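Local coordinates for protein beta-galacturonidase (Eisenbergiella tayi, PDB 6NCW) that is a glycoside hydrolase family 2 beta-galacturonidase from a gut bacterium, which probably releases terminal beta-linked galacturonic acid residues, at residues Ser307-His312 and Leu329-Asn334. Sequence-based numbering, arbitrary orientation.
Sequences SIRTVH and LVWEEN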
# COMPACT_ATOMS: atom_id res chain seq x y z
N SER A 307 -27.10 10.84 11.82
CA SER A 307 -26.93 12.28 11.68
C SER A 307 -25.59 12.62 11.04
O SER A 307 -24.61 11.87 11.17
CB SER A 307 -27.09 12.96 13.04
OG SER A 307 -27.08 14.37 12.90
N ILE A 308 -25.56 13.74 10.33
CA ILE A 308 -24.36 14.27 9.70
C ILE A 308 -24.21 15.74 10.09
O ILE A 308 -25.20 16.46 10.24
CB ILE A 308 -24.39 14.10 8.17
CG1 ILE A 308 -24.21 12.64 7.81
CG2 ILE A 308 -23.34 14.97 7.50
CD1 ILE A 308 -24.55 12.35 6.39
N ARG A 309 -22.97 16.16 10.26
CA ARG A 309 -22.59 17.53 10.55
C ARG A 309 -21.76 18.04 9.37
O ARG A 309 -20.76 17.41 9.01
CB ARG A 309 -21.81 17.59 11.88
CG ARG A 309 -21.18 18.92 12.15
CD ARG A 309 -20.56 19.07 13.54
NE ARG A 309 -19.92 20.39 13.52
CZ ARG A 309 -18.63 20.63 13.77
NH1 ARG A 309 -17.82 19.64 14.16
NH2 ARG A 309 -18.17 21.87 13.64
N THR A 310 -22.18 19.16 8.78
CA THR A 310 -21.58 19.70 7.55
C THR A 310 -20.32 20.52 7.87
O THR A 310 -20.28 21.75 7.73
CB THR A 310 -22.61 20.56 6.81
OG1 THR A 310 -22.92 21.72 7.59
CG2 THR A 310 -23.92 19.81 6.56
N VAL A 311 -19.25 19.83 8.26
CA VAL A 311 -17.98 20.52 8.48
C VAL A 311 -17.40 21.00 7.16
O VAL A 311 -17.32 20.24 6.19
CB VAL A 311 -16.98 19.60 9.21
CG1 VAL A 311 -17.49 19.29 10.62
CG2 VAL A 311 -16.74 18.29 8.40
N HIS A 312 -17.00 22.28 7.08
CA HIS A 312 -17.38 23.39 7.99
C HIS A 312 -18.00 24.49 7.12
O HIS A 312 -17.48 25.61 7.03
CB HIS A 312 -16.18 23.96 8.74
CG HIS A 312 -15.52 22.98 9.66
ND1 HIS A 312 -16.12 22.51 10.81
CD2 HIS A 312 -14.31 22.37 9.60
CE1 HIS A 312 -15.30 21.67 11.42
NE2 HIS A 312 -14.19 21.57 10.71
N LEU A 329 -30.57 13.29 10.22
CA LEU A 329 -30.55 14.61 10.85
C LEU A 329 -29.27 15.36 10.50
O LEU A 329 -28.19 14.79 10.43
CB LEU A 329 -30.68 14.47 12.37
CG LEU A 329 -31.99 13.79 12.81
CD1 LEU A 329 -31.88 13.28 14.23
CD2 LEU A 329 -33.15 14.76 12.64
N VAL A 330 -29.40 16.67 10.27
CA VAL A 330 -28.30 17.49 9.79
C VAL A 330 -28.07 18.64 10.77
O VAL A 330 -29.00 19.37 11.12
CB VAL A 330 -28.56 18.01 8.37
CG1 VAL A 330 -27.46 18.98 7.95
CG2 VAL A 330 -28.61 16.85 7.39
N TRP A 331 -26.83 18.76 11.22
CA TRP A 331 -26.29 20.00 11.74
C TRP A 331 -25.64 20.72 10.56
O TRP A 331 -24.70 20.19 9.96
CB TRP A 331 -25.27 19.68 12.85
CG TRP A 331 -24.30 20.77 13.27
CD1 TRP A 331 -23.52 21.56 12.46
CD2 TRP A 331 -23.97 21.14 14.61
NE1 TRP A 331 -22.75 22.41 13.22
CE2 TRP A 331 -23.01 22.18 14.54
CE3 TRP A 331 -24.38 20.68 15.87
CZ2 TRP A 331 -22.46 22.77 15.68
CZ3 TRP A 331 -23.84 21.30 17.01
CH2 TRP A 331 -22.88 22.31 16.90
N GLU A 332 -26.15 21.90 10.19
CA GLU A 332 -25.52 22.70 9.16
C GLU A 332 -24.94 23.96 9.79
O GLU A 332 -25.56 24.57 10.65
CB GLU A 332 -26.50 23.06 8.03
CG GLU A 332 -25.82 23.80 6.88
CD GLU A 332 -26.64 23.89 5.58
OE1 GLU A 332 -26.20 23.33 4.55
OE2 GLU A 332 -27.72 24.54 5.57
N GLU A 333 -23.72 24.34 9.38
CA GLU A 333 -23.07 25.51 9.95
C GLU A 333 -22.59 26.46 8.85
O GLU A 333 -22.46 26.07 7.69
CB GLU A 333 -21.89 25.13 10.87
CG GLU A 333 -20.78 24.28 10.23
CD GLU A 333 -19.81 23.75 11.28
OE1 GLU A 333 -18.61 23.55 10.97
OE2 GLU A 333 -20.26 23.54 12.44
N ASN A 334 -22.36 27.72 9.23
CA ASN A 334 -21.80 28.69 8.29
C ASN A 334 -20.33 28.37 8.02
O ASN A 334 -19.72 27.53 8.68
CB ASN A 334 -21.98 30.13 8.79
CG ASN A 334 -21.10 30.50 9.99
OD1 ASN A 334 -20.64 29.65 10.77
ND2 ASN A 334 -20.87 31.79 10.15
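Arg309, His312, Trp331 and Glu333 meet at the C-terminal ends of two neighbouring parallel strands of the TIM barrel, at the galacturonate site, to which His312 belongs. Strands 307-309 and 329-333, joined through helix 317-326 as a beta-alpha-beta unit, run 12° apart. Ile308 N donates to Leu329 O (2.8 Å), Trp331 N to Ile308 O and Thr310 N to Trp331 O. Leu329 O also takes the Ser307 hydroxyl, OG lying 2.7 Å away above the carbonyl plane. Past the last bridge, Thr310 sits at the centre of an inverse gamma turn and its OG1 accepts Glu333 N, while its CG2 meets Val330 CG1 on the side where helix 317-326 packs.

On the barrel-interior face, the extended Arg309 chain runs alongside the indole of Trp331, its CG 3.9 Å from the centroid of the five-membered ring and over the face. The guanidinium turns 73° from the indole and forms a salt bridge to Glu333, NH2 to OE2 at 2.9 Å; NH2 meets OE2 on the carboxylate's syn side, and OE2 lies close to the guanidinium plane. On its anti side OE2 accepts Trp331 NE1 (2.8 Å), though OE2 lies off the indole plane. Glu333 OE1 receives His312 ND1 at 2.7 Å; imidazole and carboxylate are nearly coplanar, 20° apart. A cis peptide precedes His312, a galacturonate-binding residue, whose NE2 here hydrogen-bonds a glycerol.

Arg309 also hydrogen-bonds Asn377 OD1 through NH2 and forms a salt bridge with Glu465 through NH1; both partners bind galacturonate. Gripped by three side chains, the Glu333 carboxylate is fixed in rotation; it probably orients His312 through ND1, leaving NE2 to face the sugar site, consistent with a second shell, Arg309 included, that positions sugar-binding residues.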